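Local structure of DNA-dependent metalloprotease WSS1 homolog 2 (Schizosaccharomyces pombe, 5JIG) at residues Tyr4-Leu9 with Trp42-Leu47; Ile73-Arg78 with Lys89-Thr94. The protein is a DNA-dependent metalloendopeptidase, represented here by its WLM protease domain, that probably cleaves proteins cross-linked to DNA during repair. All coordinates share one frame; numbering follows the deposited sequence.

Contact 1. Residues Tyr4-Leu9 with Trp42-Leu47; sequences YTFNEL and WTVPLL
Trp42 O lies 3.1 Å from Tyr4 CA, while the indole stacks on His40. At Thr43, OG1 stands anti to the carbonyl carbon (chi1 -58°), 3.5 Å from Tyr4 CD2; the two side chains cross at about a right angle, and the hydroxyl bonds to Ile3 O. The other branch, CG2, touches Asn7 ND2. Val44 uses both ends of its peptide unit: its N donates to Thr5 O over 2.9 Å, nearly straight at 169°, and its O accepts from Asn7 N at 3.0 Å. Between these parallel-strand bonds sits Phe6, whose CD2 packs 3.6 Å from Val44 CB. Pro45 and Asn7 mark a corner that both chains turn, after which Leu47 N meets Glu8 O at 2.9 Å. Leu46 CD1 rests against that same carbonyl. Leu47, with CG anti to the backbone N (chi1 178°), brings CD2 over the centre of one face of the Phe6 ring, 4.0 Å from the centroid, a CH-pi contact, and its CB meets Leu9 CD2. Backbone bonds thus fix the pairing of edge strand 6-10 with 44-50, while Phe6 and Val44 turn to helix 31-40, Leu9 to helix 17-29 and Leu47 to Ile73 and Leu75 of strand 72-76.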
loop_
_atom_site.group_PDB
_atom_site.type_symbol
_atom_site.label_atom_id
_atom_site.label_comp_id
_atom_site.label_asym_id
_atom_site.label_seq_id
_atom_site.Cartn_x
_atom_site.Cartn_y
_atom_site.Cartn_z
ATOM N N TYR A 4 -10.261 -9.442 2.709
ATOM C CA TYR A 4 -9.046 -8.815 3.154
ATOM C C TYR A 4 -8.382 -8.119 1.966
ATOM O O TYR A 4 -7.450 -8.637 1.346
ATOM C CB TYR A 4 -8.128 -9.845 3.842
ATOM C CG TYR A 4 -8.858 -10.532 4.994
ATOM C CD1 TYR A 4 -8.967 -11.899 5.055
ATOM C CD2 TYR A 4 -9.366 -9.776 6.040
ATOM C CE1 TYR A 4 -9.642 -12.538 6.103
ATOM C CE2 TYR A 4 -10.034 -10.407 7.080
ATOM C CZ TYR A 4 -10.140 -11.750 7.116
ATOM O OH TYR A 4 -10.797 -12.348 8.186
ATOM N N THR A 5 -8.881 -6.939 1.702
ATOM C CA THR A 5 -8.488 -6.150 0.544
ATOM C C THR A 5 -8.713 -4.667 0.854
ATOM O O THR A 5 -9.054 -4.289 1.958
ATOM C CB THR A 5 -9.268 -6.642 -0.683
ATOM O OG1 THR A 5 -8.673 -6.064 -1.859
ATOM C CG2 THR A 5 -10.743 -6.326 -0.600
ATOM N N PHE A 6 -8.507 -3.843 -0.186
ATOM C CA PHE A 6 -8.790 -2.407 -0.159
ATOM C C PHE A 6 -10.177 -2.221 -0.816
ATOM O O PHE A 6 -10.332 -2.547 -1.978
ATOM C CB PHE A 6 -7.740 -1.636 -0.931
ATOM C CG PHE A 6 -6.346 -1.841 -0.395
ATOM C CD1 PHE A 6 -5.521 -2.769 -0.979
ATOM C CD2 PHE A 6 -5.903 -1.172 0.715
ATOM C CE1 PHE A 6 -4.239 -2.997 -0.477
ATOM C CE2 PHE A 6 -4.621 -1.379 1.213
ATOM C CZ PHE A 6 -3.806 -2.320 0.633
ATOM N N ASN A 7 -11.152 -1.734 -0.069
ATOM C CA ASN A 7 -12.501 -1.744 -0.578
ATOM C C ASN A 7 -12.775 -0.694 -1.652
ATOM O O ASN A 7 -13.643 -0.910 -2.478
ATOM C CB ASN A 7 -13.517 -1.583 0.555
ATOM C CG ASN A 7 -13.596 -2.784 1.454
ATOM O OD1 ASN A 7 -13.248 -3.890 1.070
ATOM N ND2 ASN A 7 -14.049 -2.541 2.692
ATOM N N GLU A 8 -12.052 0.415 -1.620
ATOM C CA GLU A 8 -12.212 1.498 -2.565
ATOM C C GLU A 8 -10.866 2.129 -2.817
ATOM O O GLU A 8 -10.032 2.223 -1.927
ATOM C CB GLU A 8 -13.179 2.561 -2.015
ATOM C CG GLU A 8 -13.468 3.665 -2.996
ATOM C CD GLU A 8 -14.494 4.692 -2.530
ATOM O OE1 GLU A 8 -14.729 5.672 -3.238
ATOM O OE2 GLU A 8 -15.038 4.560 -1.405
ATOM N N LEU A 9 -10.663 2.521 -4.079
ATOM C CA LEU A 9 -9.479 3.215 -4.561
ATOM C C LEU A 9 -9.872 4.631 -4.927
ATOM O O LEU A 9 -10.902 4.854 -5.562
ATOM C CB LEU A 9 -8.895 2.518 -5.785
ATOM C CG LEU A 9 -8.636 1.033 -5.633
ATOM C CD1 LEU A 9 -8.060 0.519 -6.906
ATOM C CD2 LEU A 9 -7.724 0.721 -4.457
ATOM N N TRP A 42 -6.454 -8.276 7.301
ATOM C CA TRP A 42 -6.631 -6.828 7.163
ATOM C C TRP A 42 -7.569 -6.496 6.053
ATOM O O TRP A 42 -7.385 -6.900 4.897
ATOM C CB TRP A 42 -5.283 -6.182 6.879
ATOM C CG TRP A 42 -4.356 -6.173 8.022
ATOM C CD1 TRP A 42 -4.684 -6.119 9.329
ATOM C CD2 TRP A 42 -2.947 -6.233 7.972
ATOM N NE1 TRP A 42 -3.537 -6.116 10.116
ATOM C CE2 TRP A 42 -2.466 -6.176 9.283
ATOM C CE3 TRP A 42 -2.016 -6.350 6.918
ATOM C CZ2 TRP A 42 -1.084 -6.242 9.586
ATOM C CZ3 TRP A 42 -0.672 -6.429 7.234
ATOM C CH2 TRP A 42 -0.239 -6.304 8.526
ATOM N N THR A 43 -8.622 -5.711 6.413
ATOM C CA THR A 43 -9.492 -5.042 5.477
ATOM C C THR A 43 -9.281 -3.562 5.616
ATOM O O THR A 43 -9.342 -3.020 6.733
ATOM C CB THR A 43 -10.957 -5.366 5.737
ATOM O OG1 THR A 43 -11.193 -6.786 5.664
ATOM C CG2 THR A 43 -11.846 -4.576 4.831
ATOM N N VAL A 44 -8.935 -2.894 4.536
ATOM C CA VAL A 44 -8.670 -1.440 4.545
ATOM C C VAL A 44 -9.747 -0.794 3.682
ATOM O O VAL A 44 -9.828 -1.018 2.470
ATOM C CB VAL A 44 -7.251 -1.151 4.019
ATOM C CG1 VAL A 44 -7.035 0.339 3.853
ATOM C CG2 VAL A 44 -6.228 -1.756 4.962
ATOM N N PRO A 45 -10.605 0.032 4.289
ATOM C CA PRO A 45 -11.714 0.584 3.496
ATOM C C PRO A 45 -11.301 1.421 2.290
ATOM O O PRO A 45 -11.978 1.388 1.259
ATOM C CB PRO A 45 -12.492 1.431 4.524
ATOM C CG PRO A 45 -12.303 0.669 5.804
ATOM C CD PRO A 45 -10.859 0.175 5.744
ATOM N N LEU A 46 -10.219 2.180 2.426
ATOM C CA LEU A 46 -9.850 3.119 1.393
ATOM C C LEU A 46 -8.356 3.133 1.184
ATOM O O LEU A 46 -7.576 3.237 2.167
ATOM C CB LEU A 46 -10.306 4.533 1.803
ATOM C CG LEU A 46 -10.073 5.688 0.821
ATOM C CD1 LEU A 46 -10.701 5.439 -0.519
ATOM C CD2 LEU A 46 -10.555 6.998 1.435
ATOM N N LEU A 47 -7.917 3.060 -0.076
ATOM C CA LEU A 47 -6.526 3.235 -0.479
ATOM C C LEU A 47 -6.539 4.402 -1.455
ATOM O O LEU A 47 -7.233 4.355 -2.503
ATOM C CB LEU A 47 -5.986 1.999 -1.172
ATOM C CG LEU A 47 -4.553 2.072 -1.696
ATOM C CD1 LEU A 47 -3.571 2.291 -0.548
ATOM C CD2 LEU A 47 -4.200 0.830 -2.472
#

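Contact 2. Residues Ile73-Arg78 with Lys89-Thr94; sequences IELRLR and KTVKST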
loop_
_atom_site.group_PDB
_atom_site.type_symbol
_atom_site.label_atom_id
_atom_site.label_comp_id
_atom_site.label_asym_id
_atom_site.label_seq_id
_atom_site.Cartn_x
_atom_site.Cartn_y
_atom_site.Cartn_z
ATOM N N ILE A 73 -5.366 4.165 3.934
ATOM C CA ILE A 73 -3.941 4.256 3.632
ATOM C C ILE A 73 -3.781 5.132 2.384
ATOM O O ILE A 73 -4.568 5.006 1.431
ATOM C CB ILE A 73 -3.324 2.852 3.466
ATOM C CG1 ILE A 73 -3.270 2.181 4.828
ATOM C CG2 ILE A 73 -1.956 2.919 2.803
ATOM C CD1 ILE A 73 -2.845 0.715 4.805
ATOM N N GLU A 74 -2.781 6.003 2.422
ATOM C CA GLU A 74 -2.442 6.847 1.286
ATOM C C GLU A 74 -1.010 6.535 0.845
ATOM O O GLU A 74 -0.141 6.214 1.670
ATOM C CB GLU A 74 -2.544 8.320 1.540
ATOM C CG GLU A 74 -3.786 8.757 2.262
ATOM C CD GLU A 74 -4.009 10.235 2.236
ATOM O OE1 GLU A 74 -3.616 10.889 1.245
ATOM O OE2 GLU A 74 -4.598 10.739 3.229
ATOM N N LEU A 75 -0.769 6.629 -0.467
ATOM C CA LEU A 75 0.558 6.366 -1.039
ATOM C C LEU A 75 0.881 7.461 -2.038
ATOM O O LEU A 75 0.091 7.762 -2.934
ATOM C CB LEU A 75 0.568 5.047 -1.820
ATOM C CG LEU A 75 0.265 3.798 -1.005
ATOM C CD1 LEU A 75 0.097 2.650 -1.961
ATOM C CD2 LEU A 75 1.337 3.500 0.042
ATOM N N ARG A 76 2.097 8.034 -1.940
ATOM C CA ARG A 76 2.550 8.965 -2.950
ATOM C C ARG A 76 2.969 8.147 -4.174
ATOM O O ARG A 76 3.867 7.294 -4.074
ATOM C CB ARG A 76 3.680 9.849 -2.438
ATOM C CG ARG A 76 4.079 10.911 -3.431
ATOM C CD ARG A 76 5.439 11.471 -3.220
ATOM N NE ARG A 76 5.540 12.065 -1.911
ATOM C CZ ARG A 76 5.726 13.331 -1.624
ATOM N NH1 ARG A 76 5.670 13.661 -0.356
ATOM N NH2 ARG A 76 6.065 14.219 -2.585
ATOM N N LEU A 77 2.257 8.304 -5.281
ATOM C CA LEU A 77 2.549 7.556 -6.502
ATOM C C LEU A 77 3.456 8.348 -7.427
ATOM O O LEU A 77 4.140 7.734 -8.268
ATOM C CB LEU A 77 1.261 7.233 -7.220
ATOM C CG LEU A 77 0.262 6.402 -6.427
ATOM C CD1 LEU A 77 -0.991 6.195 -7.303
ATOM C CD2 LEU A 77 0.840 5.059 -5.974
ATOM N N ARG A 78 3.404 9.686 -7.346
ATOM C CA ARG A 78 3.967 10.556 -8.352
ATOM C C ARG A 78 5.242 11.179 -7.911
ATOM O O ARG A 78 5.488 11.395 -6.708
ATOM C CB ARG A 78 2.952 11.664 -8.706
ATOM C CG ARG A 78 1.723 11.151 -9.424
ATOM C CD ARG A 78 0.698 12.248 -9.626
ATOM N NE ARG A 78 -0.514 11.794 -10.242
ATOM C CZ ARG A 78 -0.805 11.865 -11.558
ATOM N NH1 ARG A 78 -1.948 11.426 -12.007
ATOM N NH2 ARG A 78 0.102 12.402 -12.388
ATOM N N LYS A 89 8.584 -1.166 -7.038
ATOM C CA LYS A 89 9.159 -1.837 -5.902
ATOM C C LYS A 89 9.143 -0.920 -4.682
ATOM O O LYS A 89 8.870 -1.381 -3.545
ATOM C CB LYS A 89 10.567 -2.302 -6.227
ATOM C CG LYS A 89 11.355 -2.972 -5.206
ATOM C CD LYS A 89 12.597 -3.626 -5.738
ATOM C CE LYS A 89 12.482 -4.017 -7.183
ATOM N NZ LYS A 89 11.453 -5.037 -7.436
ATOM N N THR A 90 9.506 0.339 -4.875
ATOM C CA THR A 90 9.558 1.255 -3.783
ATOM C C THR A 90 8.181 1.527 -3.190
ATOM O O THR A 90 8.009 1.543 -1.967
ATOM C CB THR A 90 10.260 2.558 -4.241
ATOM O OG1 THR A 90 11.575 2.204 -4.770
ATOM C CG2 THR A 90 10.411 3.573 -3.168
ATOM N N VAL A 91 7.201 1.747 -4.058
ATOM C CA VAL A 91 5.836 1.999 -3.566
ATOM C C VAL A 91 5.237 0.799 -2.893
ATOM O O VAL A 91 4.587 0.930 -1.839
ATOM C CB VAL A 91 4.962 2.553 -4.712
ATOM C CG1 VAL A 91 3.499 2.679 -4.252
ATOM C CG2 VAL A 91 5.498 3.909 -5.176
ATOM N N LYS A 92 5.448 -0.394 -3.434
ATOM C CA LYS A 92 4.977 -1.604 -2.764
ATOM C C LYS A 92 5.548 -1.707 -1.353
ATOM O O LYS A 92 4.836 -2.074 -0.419
ATOM C CB LYS A 92 5.293 -2.835 -3.616
ATOM C CG LYS A 92 4.922 -4.148 -2.941
ATOM C CD LYS A 92 5.117 -5.341 -3.826
ATOM C CE LYS A 92 4.962 -6.638 -3.094
ATOM N NZ LYS A 92 4.923 -7.820 -3.954
ATOM N N SER A 93 6.826 -1.431 -1.202
ATOM C CA SER A 93 7.427 -1.492 0.117
ATOM C C SER A 93 6.876 -0.423 1.046
ATOM O O SER A 93 6.659 -0.689 2.234
ATOM C CB SER A 93 8.950 -1.355 -0.001
ATOM O OG SER A 93 9.552 -1.489 1.270
ATOM N N THR A 94 6.611 0.777 0.552
ATOM C CA THR A 94 5.913 1.783 1.334
ATOM C C THR A 94 4.523 1.296 1.759
ATOM O O THR A 94 4.120 1.479 2.905
ATOM C CB THR A 94 5.841 3.116 0.611
ATOM O OG1 THR A 94 7.163 3.606 0.413
ATOM C CG2 THR A 94 4.985 4.138 1.331
#
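Thr94 N donates to Thr90 O at 3.0 Å, part of the helical turn that carries Thr94 to the sheet, where its CG2 packs 3.9 Å from Leu75 CD2. These two side chains slide past each other in opposite directions, and it is the methyl branch of the threonine, anti to the backbone N, that does the touching. Val91, one turn earlier, works with both branches. Its CG1, also anti to the backbone N (chi1 174°), meets Leu77 CD2 at 4.0 Å and Leu75 CD1 at 4.1 Å; Leu77 crosses it at about a right angle. Its CG2 instead lies 3.9 Å from Arg76 O. The axes of strand 73-76 and helix 89-94 come within 9.0 Å and run roughly antiparallel, at 157°. This is the active-site helix of a zincin-type protease packed on its sheet: helix 88-100 carries the HExxH sequence, whose His97 and His101 bind nickel here together with His107 and bind the catalytic zinc, and Glu98 is the predicted active-site residue. Thr94 stands three residues before His97, and its side chain touches the motif, about 4 Å from that of Glu98. On the sheet side, Leu75 is tied by backbone bonds to Ser48 and Met50 of strand 44-50. Leu24 and Leu27 of helix 17-29 press on Leu77 and Leu75, and Val91 is backed by Tyr23 and Leu27.

In the fold
Both contacts hold the one mixed sheet, in which strands 44-50 and 72-76 are neighbours. Contact 1 pairs strand with strand near the margin of the domain, so main-chain hydrogen bonds carry it and its side chains divide between a buried and a more open face. Contact 2 lies deeper, about 15 Å away between centres, and joins strand to helix through methyl groups; its packing is mainly apolar, with one methyl set against a strand carbonyl, and much smaller in area. The two meet where Leu46 O probably hydrogen-bonds to Ile73 N and where Leu47 CD1 lies 3.9 Å from Leu75 CD1, so the apolar layer runs on towards helix 88-100. The metal-binding helix belongs to contact 2.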